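Local coordinates for protein DNA primase (Aquifex aeolicus, PDB 2AU3) that probably synthesises the short RNA primers that DNA polymerase extends during DNA replication, acting as a single-chain, zinc-binding bacterial primase of the DnaG family, at residues A307-L312 with R371-F376; T287-I292 with G315-P320; T354-A359 with A387-T392. All blocks are in the same frame, centred on the assembly; numbering follows the deposited sequence.

How the contacts relate
Contact 2 lies in the Toprim fold, contact 3 in the helical domain that follows it, and contact 1 joins the two. Contacts 1 and 2 share one beta-alpha-beta unit: Leu311 packs on Val318, and Ile308 on Ile292. Contacts 1 and 3 meet through consecutive helices, with Tyr373 against Leu355 and Leu374 against Ala387. Contact 2 is held by backbone hydrogen bonds between strands, with buried valines and isoleucine on one face and lysine, glutamate and tyrosine on the other. It is partly buried, with Lys288, Lys289 and Gly315 exposed. Contacts 1 and 3 are mostly buried and are made by hydrocarbon and aromatic side chains. Each reaches the surface at its margin, at Tyr372 and Glu389 respectively.

Contact 1: residues A307-L312 with R371-F376; sequences AIPLLL and RYYLGF
Ile308 O is held by one short bond, from Leu312 N at 2.8 Å. It belongs to a turn of helix 298-313 that is kinked at Pro309 and Leu310. On the other segment, Tyr373 O takes one bond from Phe376 N, and Leu312 CD1 lies 3.6 Å from it. The contact itself is apolar. Pro309 CB sits over the centre of the Phe376 ring, 3.5 Å from the centroid and only 7° off the ring normal, a CH-pi contact. Pro309 CG reaches on to Tyr372 OH at 3.7 Å. The Phe376 ring in turn sets its CE2 over one face of Tyr372. The helix is the crossover helix of a beta-alpha-beta unit in the Toprim fold, and here it meets the end of helix 363-374 of the helical domain. Ile308 CG2 touches Tyr373 CE1 at 3.5 Å, the two side chains crossing obliquely. CG2 is the branch anti to the backbone N, while CG1 lies beside it. Outside the two segments, Ile308 and Leu312 touch Leu351, and Tyr373 touches Phe352. Leu312 CB meets Phe376 CB at 3.8 Å. The carbonyl oxygens of Leu312 and Phe376 are 3.4 Å apart, two acceptors without a bond between them.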
loop_
_atom_site.group_PDB
_atom_site.type_symbol
_atom_site.label_atom_id
_atom_site.label_comp_id
_atom_site.label_asym_id
_atom_site.label_seq_id
_atom_site.Cartn_x
_atom_site.Cartn_y
_atom_site.Cartn_z
ATOM N N ALA A 307 -9.384 -17.050 0.844
ATOM C CA ALA A 307 -8.013 -16.520 1.007
ATOM C C ALA A 307 -7.149 -17.391 1.928
ATOM O O ALA A 307 -5.924 -17.444 1.793
ATOM C CB ALA A 307 -8.063 -15.066 1.518
ATOM N N ILE A 308 -7.797 -18.080 2.857
ATOM C CA ILE A 308 -7.108 -18.854 3.894
ATOM C C ILE A 308 -6.151 -19.931 3.349
ATOM O O ILE A 308 -5.016 -20.011 3.790
ATOM C CB ILE A 308 -8.152 -19.475 4.883
ATOM C CG1 ILE A 308 -8.704 -18.404 5.813
ATOM C CG2 ILE A 308 -7.525 -20.575 5.682
ATOM C CD1 ILE A 308 -9.940 -18.819 6.670
ATOM N N PRO A 309 -6.579 -20.757 2.385
ATOM C CA PRO A 309 -5.671 -21.746 1.803
ATOM C C PRO A 309 -4.445 -21.108 1.130
ATOM O O PRO A 309 -3.383 -21.711 1.124
ATOM C CB PRO A 309 -6.552 -22.430 0.760
ATOM C CG PRO A 309 -7.940 -22.271 1.335
ATOM C CD PRO A 309 -7.926 -20.857 1.790
ATOM N N LEU A 310 -4.602 -19.926 0.547
ATOM C CA LEU A 310 -3.422 -19.255 -0.035
ATOM C C LEU A 310 -2.434 -18.876 1.061
ATOM O O LEU A 310 -1.222 -19.026 0.882
ATOM C CB LEU A 310 -3.794 -18.005 -0.841
ATOM C CG LEU A 310 -5.020 -18.085 -1.761
ATOM C CD1 LEU A 310 -5.244 -16.720 -2.382
ATOM C CD2 LEU A 310 -4.861 -19.160 -2.832
ATOM N N LEU A 311 -2.957 -18.411 2.192
ATOM C CA LEU A 311 -2.103 -18.059 3.335
ATOM C C LEU A 311 -1.442 -19.313 3.941
ATOM O O LEU A 311 -0.224 -19.318 4.207
ATOM C CB LEU A 311 -2.890 -17.252 4.383
ATOM C CG LEU A 311 -3.374 -15.883 3.860
ATOM C CD1 LEU A 311 -4.319 -15.249 4.832
ATOM C CD2 LEU A 311 -2.176 -14.952 3.607
ATOM N N LEU A 312 -2.246 -20.358 4.157
ATOM C CA LEU A 312 -1.719 -21.629 4.656
ATOM C C LEU A 312 -0.596 -22.163 3.762
ATOM O O LEU A 312 0.460 -22.526 4.263
ATOM C CB LEU A 312 -2.831 -22.667 4.885
ATOM C CG LEU A 312 -3.868 -22.300 5.949
ATOM C CD1 LEU A 312 -5.025 -23.315 5.977
ATOM C CD2 LEU A 312 -3.225 -22.151 7.350
ATOM N N ARG A 371 -10.388 -30.909 7.648
ATOM C CA ARG A 371 -9.602 -31.755 6.764
ATOM C C ARG A 371 -9.256 -31.016 5.476
ATOM O O ARG A 371 -8.178 -31.180 4.955
ATOM C CB ARG A 371 -10.295 -33.098 6.506
ATOM C CG ARG A 371 -10.922 -33.251 5.145
ATOM C CD ARG A 371 -11.918 -34.438 5.023
ATOM N NE ARG A 371 -11.269 -35.639 4.504
ATOM C CZ ARG A 371 -11.900 -36.648 3.914
ATOM N NH1 ARG A 371 -13.223 -36.630 3.765
ATOM N NH2 ARG A 371 -11.203 -37.693 3.485
ATOM N N TYR A 372 -10.165 -30.178 4.988
ATOM C CA TYR A 372 -9.860 -29.309 3.846
ATOM C C TYR A 372 -8.703 -28.325 4.147
ATOM O O TYR A 372 -7.750 -28.248 3.393
ATOM C CB TYR A 372 -11.119 -28.579 3.406
ATOM C CG TYR A 372 -10.916 -27.483 2.391
ATOM C CD1 TYR A 372 -10.798 -27.773 1.029
ATOM C CD2 TYR A 372 -10.895 -26.155 2.783
ATOM C CE1 TYR A 372 -10.629 -26.764 0.091
ATOM C CE2 TYR A 372 -10.744 -25.139 1.855
ATOM C CZ TYR A 372 -10.595 -25.446 0.517
ATOM O OH TYR A 372 -10.436 -24.434 -0.391
ATOM N N TYR A 373 -8.788 -27.564 5.231
ATOM C CA TYR A 373 -7.695 -26.622 5.541
ATOM C C TYR A 373 -6.383 -27.329 5.809
ATOM O O TYR A 373 -5.316 -26.855 5.419
ATOM C CB TYR A 373 -8.040 -25.725 6.726
ATOM C CG TYR A 373 -9.058 -24.701 6.387
ATOM C CD1 TYR A 373 -8.939 -23.946 5.234
ATOM C CD2 TYR A 373 -10.186 -24.528 7.194
ATOM C CE1 TYR A 373 -9.907 -23.019 4.882
ATOM C CE2 TYR A 373 -11.153 -23.600 6.872
ATOM C CZ TYR A 373 -11.007 -22.838 5.716
ATOM O OH TYR A 373 -11.960 -21.912 5.370
ATOM N N LEU A 374 -6.472 -28.455 6.502
ATOM C CA LEU A 374 -5.302 -29.287 6.778
ATOM C C LEU A 374 -4.476 -29.614 5.549
ATOM O O LEU A 374 -3.247 -29.760 5.658
ATOM C CB LEU A 374 -5.723 -30.584 7.462
ATOM C CG LEU A 374 -4.810 -31.037 8.602
ATOM C CD1 LEU A 374 -4.667 -29.960 9.633
ATOM C CD2 LEU A 374 -5.283 -32.354 9.228
ATOM N N GLY A 375 -5.138 -29.742 4.395
ATOM C CA GLY A 375 -4.486 -30.146 3.167
ATOM C C GLY A 375 -3.597 -29.068 2.556
ATOM O O GLY A 375 -2.981 -29.289 1.513
ATOM N N PHE A 376 -3.538 -27.893 3.192
ATOM C CA PHE A 376 -2.717 -26.774 2.676
ATOM C C PHE A 376 -1.473 -26.503 3.554
ATOM O O PHE A 376 -0.651 -25.613 3.261
ATOM C CB PHE A 376 -3.569 -25.504 2.497
ATOM C CG PHE A 376 -4.713 -25.661 1.525
ATOM C CD1 PHE A 376 -4.493 -25.645 0.145
ATOM C CD2 PHE A 376 -6.020 -25.803 1.983
ATOM C CE1 PHE A 376 -5.555 -25.797 -0.764
ATOM C CE2 PHE A 376 -7.096 -25.913 1.077
ATOM C CZ PHE A 376 -6.859 -25.926 -0.294
#

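Contact 2: residues T287-I292 with G315-P320; sequences TKKVYI and GVEVYP
Four backbone hydrogen bonds join segments 287-292 and 315-320 as parallel strands. Glu317 N gives to Lys288 O at 2.8 Å, from above the carbonyl plane. Val290 N gives to Glu317 O at 3.0 Å, nearly along the C=O axis. Tyr319 N reaches Val290 O in the carbonyl plane, and Ile292 N reaches Tyr319 O from above it. CA-H...O contacts add to this, the shortest from Tyr291 CA to Tyr319 O at 3.2 Å.

The aromatic pair is Tyr291 and Tyr319. Their rings form an offset stack, with centroids 4.5 Å apart and planes at 14°. Tyr319 CB lies over the Tyr291 face, and Tyr291 OH lies over the Tyr319 face. Paired in register on one face, both with CG beside the backbone N, they run the same way. Phe246 also meets the Tyr291 ring.

On the face of Val290, Val318 and Ile292 the contacts are apolar. Val290 CG2 touches CG1 of Val316, which precedes the strand, at 3.6 Å. Ile292 CD1 meets Val318 CG1 at 3.4 Å, tighter than usual.

Among the charged groups, Lys289 NZ and Glu317 OE1 stay 4.7 Å apart, not in contact.

Gly315, with positive phi, closes helix 298-313 in a Schellman motif. Strand 289-293, that helix and strand 317-321 make a beta-alpha-beta crossover of the Toprim fold, whose predicted magnesium ligands include Asp295, just past the first strand.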
loop_
_atom_site.group_PDB
_atom_site.type_symbol
_atom_site.label_atom_id
_atom_site.label_comp_id
_atom_site.label_asym_id
_atom_site.label_seq_id
_atom_site.Cartn_x
_atom_site.Cartn_y
_atom_site.Cartn_z
ATOM N N THR A 287 5.956 -11.848 7.544
ATOM C CA THR A 287 5.332 -12.362 8.737
ATOM C C THR A 287 4.832 -13.789 8.567
ATOM O O THR A 287 4.543 -14.226 7.450
ATOM C CB THR A 287 4.171 -11.435 9.158
ATOM O OG1 THR A 287 3.711 -11.821 10.457
ATOM C CG2 THR A 287 2.933 -11.623 8.218
ATOM N N LYS A 288 4.710 -14.502 9.679
ATOM C CA LYS A 288 4.142 -15.841 9.641
ATOM C C LYS A 288 2.832 -15.923 10.424
ATOM O O LYS A 288 2.341 -17.022 10.693
ATOM C CB LYS A 288 5.163 -16.898 10.154
ATOM C CG LYS A 288 6.471 -16.934 9.385
ATOM C CD LYS A 288 6.302 -17.148 7.876
ATOM C CE LYS A 288 7.671 -17.078 7.172
ATOM N NZ LYS A 288 7.619 -17.534 5.739
ATOM N N LYS A 289 2.261 -14.759 10.775
ATOM C CA LYS A 289 0.945 -14.693 11.427
ATOM C C LYS A 289 0.098 -13.594 10.772
ATOM O O LYS A 289 0.512 -12.437 10.688
ATOM C CB LYS A 289 1.068 -14.363 12.920
ATOM C CG LYS A 289 1.462 -15.488 13.830
ATOM C CD LYS A 289 1.250 -15.049 15.301
ATOM C CE LYS A 289 2.186 -15.808 16.262
ATOM N NZ LYS A 289 1.634 -15.883 17.674
ATOM N N VAL A 290 -1.080 -13.968 10.321
ATOM C CA VAL A 290 -1.966 -13.036 9.676
ATOM C C VAL A 290 -3.350 -13.162 10.249
ATOM O O VAL A 290 -3.976 -14.217 10.198
ATOM C CB VAL A 290 -1.996 -13.220 8.150
ATOM C CG1 VAL A 290 -3.159 -12.437 7.524
ATOM C CG2 VAL A 290 -0.641 -12.767 7.539
ATOM N N TYR A 291 -3.849 -12.031 10.727
ATOM C CA TYR A 291 -5.242 -11.882 11.083
ATOM C C TYR A 291 -6.035 -11.377 9.881
ATOM O O TYR A 291 -5.637 -10.425 9.223
ATOM C CB TYR A 291 -5.338 -10.877 12.236
ATOM C CG TYR A 291 -4.795 -11.440 13.513
ATOM C CD1 TYR A 291 -3.441 -11.707 13.667
ATOM C CD2 TYR A 291 -5.653 -11.737 14.573
ATOM C CE1 TYR A 291 -2.947 -12.240 14.871
ATOM C CE2 TYR A 291 -5.186 -12.240 15.742
ATOM C CZ TYR A 291 -3.844 -12.511 15.891
ATOM O OH TYR A 291 -3.420 -13.073 17.076
ATOM N N ILE A 292 -7.132 -12.037 9.563
ATOM C CA ILE A 292 -7.895 -11.643 8.385
ATOM C C ILE A 292 -9.164 -10.981 8.902
ATOM O O ILE A 292 -9.845 -11.518 9.787
ATOM C CB ILE A 292 -8.262 -12.840 7.486
ATOM C CG1 ILE A 292 -7.085 -13.759 7.255
ATOM C CG2 ILE A 292 -8.856 -12.368 6.128
ATOM C CD1 ILE A 292 -7.522 -15.078 6.657
ATOM N N GLY A 315 2.618 -20.748 4.256
ATOM C CA GLY A 315 3.215 -21.101 5.539
ATOM C C GLY A 315 2.910 -20.106 6.653
ATOM O O GLY A 315 3.661 -19.952 7.621
ATOM N N VAL A 316 1.798 -19.420 6.513
ATOM C CA VAL A 316 1.404 -18.467 7.514
ATOM C C VAL A 316 0.351 -19.121 8.419
ATOM O O VAL A 316 -0.469 -19.895 7.947
ATOM C CB VAL A 316 0.864 -17.178 6.849
ATOM C CG1 VAL A 316 0.444 -16.180 7.876
ATOM C CG2 VAL A 316 1.959 -16.562 5.950
ATOM N N GLU A 317 0.389 -18.807 9.708
ATOM C CA GLU A 317 -0.703 -19.156 10.619
ATOM C C GLU A 317 -1.792 -18.111 10.508
ATOM O O GLU A 317 -1.521 -16.909 10.526
ATOM C CB GLU A 317 -0.232 -19.124 12.053
ATOM C CG GLU A 317 0.678 -20.244 12.471
ATOM C CD GLU A 317 0.593 -20.415 13.965
ATOM O OE1 GLU A 317 1.013 -19.474 14.699
ATOM O OE2 GLU A 317 0.045 -21.449 14.397
ATOM N N VAL A 318 -3.021 -18.571 10.419
ATOM C CA VAL A 318 -4.135 -17.694 10.092
ATOM C C VAL A 318 -5.066 -17.583 11.290
ATOM O O VAL A 318 -5.369 -18.597 11.937
ATOM C CB VAL A 318 -4.892 -18.230 8.866
ATOM C CG1 VAL A 318 -6.128 -17.431 8.621
ATOM C CG2 VAL A 318 -3.987 -18.205 7.611
ATOM N N TYR A 319 -5.485 -16.345 11.581
ATOM C CA TYR A 319 -6.437 -16.004 12.643
ATOM C C TYR A 319 -7.599 -15.179 12.080
ATOM O O TYR A 319 -7.503 -13.946 11.980
ATOM C CB TYR A 319 -5.750 -15.143 13.682
ATOM C CG TYR A 319 -4.628 -15.812 14.418
ATOM C CD1 TYR A 319 -4.766 -16.149 15.757
ATOM C CD2 TYR A 319 -3.431 -16.117 13.775
ATOM C CE1 TYR A 319 -3.733 -16.759 16.454
ATOM C CE2 TYR A 319 -2.387 -16.698 14.459
ATOM C CZ TYR A 319 -2.549 -17.030 15.796
ATOM O OH TYR A 319 -1.539 -17.663 16.471
ATOM N N PRO A 320 -8.682 -15.848 11.681
ATOM C CA PRO A 320 -9.870 -15.145 11.197
ATOM C C PRO A 320 -10.492 -14.255 12.269
ATOM O O PRO A 320 -10.683 -14.645 13.413
ATOM C CB PRO A 320 -10.831 -16.292 10.831
ATOM C CG PRO A 320 -9.890 -17.451 10.531
ATOM C CD PRO A 320 -8.844 -17.321 11.630
#

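Contact 3: residues T354-A359 with A387-T392; sequences TLIKTA and ASEFHT
Ile356 branches at CB, with CG1 anti to the carbonyl carbon (chi1 -70°) and CG2 anti to the backbone N. CG1 comes to the edge of the Phe390 ring, near its plane, 3.9 Å from CD1 of Phe390. CG2 lies 3.8 Å from Glu389 OE2. The tip, CD1, meets the Glu389 carboxylate: it is 3.5 Å from OE1 and close to the carboxylate carbon as well. Ile356 and Glu389 cross at about a right angle. The Glu389 chain is extended beyond CG, which carries the carboxylate across to the isoleucine. Ile356 and Phe390 instead slide past each other in opposite directions. Both segments belong to the helical domain of the primase. Helices 354-358 and 387-392 run almost exactly the same way, 4° apart, with axes 10.4 Å from each other. Helix 363-374 also contributes here: its Phe370 touches Ile356 and stacks on Phe390. An alanine at Ile356 would remove CG1, CG2 and CD1, and would probably lose the edge contact with Phe390 and the contacts with the Glu389 carboxylate. The far end of the Phe390 ring rests on Ala359, with CZ 3.7 Å from Ala359 CB. The backbone is tied too, since Ile356 O accepts from Tyr394 OH and Lys393 NZ of the second helix. Thr358 holds Thr354 O, one turn back, twice, through its N at 2.9 Å and its OG1 at 2.7 Å. The hydroxyl gives from above the carbonyl plane. Thr358 OG1 is also hydrogen-bonded to Lys366 NZ.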
loop_
_atom_site.group_PDB
_atom_site.type_symbol
_atom_site.label_atom_id
_atom_site.label_comp_id
_atom_site.label_asym_id
_atom_site.label_seq_id
_atom_site.Cartn_x
_atom_site.Cartn_y
_atom_site.Cartn_z
ATOM N N THR A 354 -9.375 -22.986 16.740
ATOM C CA THR A 354 -10.802 -22.650 16.722
ATOM C C THR A 354 -11.707 -23.759 16.120
ATOM O O THR A 354 -12.780 -24.048 16.658
ATOM C CB THR A 354 -11.030 -21.280 16.027
ATOM O OG1 THR A 354 -10.211 -20.294 16.659
ATOM C CG2 THR A 354 -12.447 -20.762 16.273
ATOM N N LEU A 355 -11.285 -24.379 15.020
ATOM C CA LEU A 355 -11.998 -25.565 14.518
ATOM C C LEU A 355 -12.078 -26.674 15.569
ATOM O O LEU A 355 -13.145 -27.207 15.823
ATOM C CB LEU A 355 -11.350 -26.122 13.250
ATOM C CG LEU A 355 -11.757 -25.321 12.013
ATOM C CD1 LEU A 355 -10.762 -25.576 10.894
ATOM C CD2 LEU A 355 -13.185 -25.670 11.559
ATOM N N ILE A 356 -10.948 -27.001 16.177
ATOM C CA ILE A 356 -10.909 -28.016 17.233
ATOM C C ILE A 356 -11.855 -27.653 18.382
ATOM O O ILE A 356 -12.564 -28.517 18.892
ATOM C CB ILE A 356 -9.449 -28.255 17.729
ATOM C CG1 ILE A 356 -8.641 -28.962 16.636
ATOM C CG2 ILE A 356 -9.424 -29.069 19.018
ATOM C CD1 ILE A 356 -7.110 -28.850 16.768
ATOM N N LYS A 357 -11.879 -26.381 18.762
ATOM C CA LYS A 357 -12.744 -25.900 19.845
ATOM C C LYS A 357 -14.244 -25.987 19.514
ATOM O O LYS A 357 -15.069 -26.317 20.396
ATOM C CB LYS A 357 -12.369 -24.468 20.213
ATOM C CG LYS A 357 -12.884 -23.997 21.578
ATOM C CD LYS A 357 -12.715 -22.479 21.754
ATOM C CE LYS A 357 -13.762 -21.909 22.709
ATOM N NZ LYS A 357 -13.195 -21.452 24.034
ATOM N N THR A 358 -14.593 -25.702 18.254
ATOM C CA THR A 358 -15.996 -25.577 17.846
ATOM C C THR A 358 -16.579 -26.737 17.009
ATOM O O THR A 358 -17.764 -26.726 16.681
ATOM C CB THR A 358 -16.240 -24.231 17.121
ATOM O OG1 THR A 358 -15.356 -24.112 15.995
ATOM C CG2 THR A 358 -15.863 -23.053 18.011
ATOM N N ALA A 359 -15.759 -27.723 16.657
ATOM C CA ALA A 359 -16.239 -28.817 15.817
ATOM C C ALA A 359 -17.490 -29.448 16.431
ATOM O O ALA A 359 -18.382 -29.885 15.705
ATOM C CB ALA A 359 -15.160 -29.854 15.602
ATOM N N ALA A 387 -3.933 -33.120 13.196
ATOM C CA ALA A 387 -4.786 -34.266 12.929
ATOM C C ALA A 387 -4.954 -35.101 14.196
ATOM O O ALA A 387 -6.060 -35.497 14.529
ATOM C CB ALA A 387 -4.235 -35.117 11.787
ATOM N N SER A 388 -3.854 -35.334 14.914
ATOM C CA SER A 388 -3.891 -36.143 16.131
ATOM C C SER A 388 -4.842 -35.566 17.169
ATOM O O SER A 388 -5.614 -36.301 17.769
ATOM C CB SER A 388 -2.491 -36.305 16.730
ATOM O OG SER A 388 -1.644 -36.944 15.810
ATOM N N GLU A 389 -4.779 -34.253 17.366
ATOM C CA GLU A 389 -5.598 -33.567 18.363
ATOM C C GLU A 389 -7.090 -33.725 18.055
ATOM O O GLU A 389 -7.891 -34.031 18.952
ATOM C CB GLU A 389 -5.220 -32.079 18.421
ATOM C CG GLU A 389 -5.428 -31.404 19.770
ATOM C CD GLU A 389 -5.249 -29.881 19.719
ATOM O OE1 GLU A 389 -4.405 -29.387 18.935
ATOM O OE2 GLU A 389 -5.951 -29.170 20.477
ATOM N N PHE A 390 -7.453 -33.519 16.782
ATOM C CA PHE A 390 -8.833 -33.650 16.326
ATOM C C PHE A 390 -9.324 -35.107 16.454
ATOM O O PHE A 390 -10.448 -35.346 16.903
ATOM C CB PHE A 390 -8.951 -33.195 14.876
ATOM C CG PHE A 390 -10.337 -32.781 14.471
ATOM C CD1 PHE A 390 -10.694 -31.442 14.459
ATOM C CD2 PHE A 390 -11.270 -33.726 14.049
ATOM C CE1 PHE A 390 -11.977 -31.038 14.057
ATOM C CE2 PHE A 390 -12.555 -33.337 13.639
ATOM C CZ PHE A 390 -12.911 -31.987 13.648
ATOM N N HIS A 391 -8.481 -36.055 16.043
ATOM C CA HIS A 391 -8.772 -37.482 16.158
ATOM C C HIS A 391 -9.029 -37.872 17.626
ATOM O O HIS A 391 -10.046 -38.512 17.948
ATOM C CB HIS A 391 -7.597 -38.278 15.582
ATOM C CG HIS A 391 -7.627 -39.743 15.899
ATOM N ND1 HIS A 391 -8.449 -40.633 15.237
ATOM C CD2 HIS A 391 -6.917 -40.476 16.788
ATOM C CE1 HIS A 391 -8.254 -41.847 15.719
ATOM N NE2 HIS A 391 -7.329 -41.780 16.658
ATOM N N THR A 392 -8.106 -37.472 18.500
ATOM C CA THR A 392 -8.196 -37.732 19.932
ATOM C C THR A 392 -9.509 -37.211 20.474
ATOM O O THR A 392 -10.279 -37.940 21.089
ATOM C CB THR A 392 -7.008 -37.080 20.686
ATOM O OG1 THR A 392 -5.786 -37.729 20.311
ATOM C CG2 THR A 392 -7.177 -37.234 22.200
#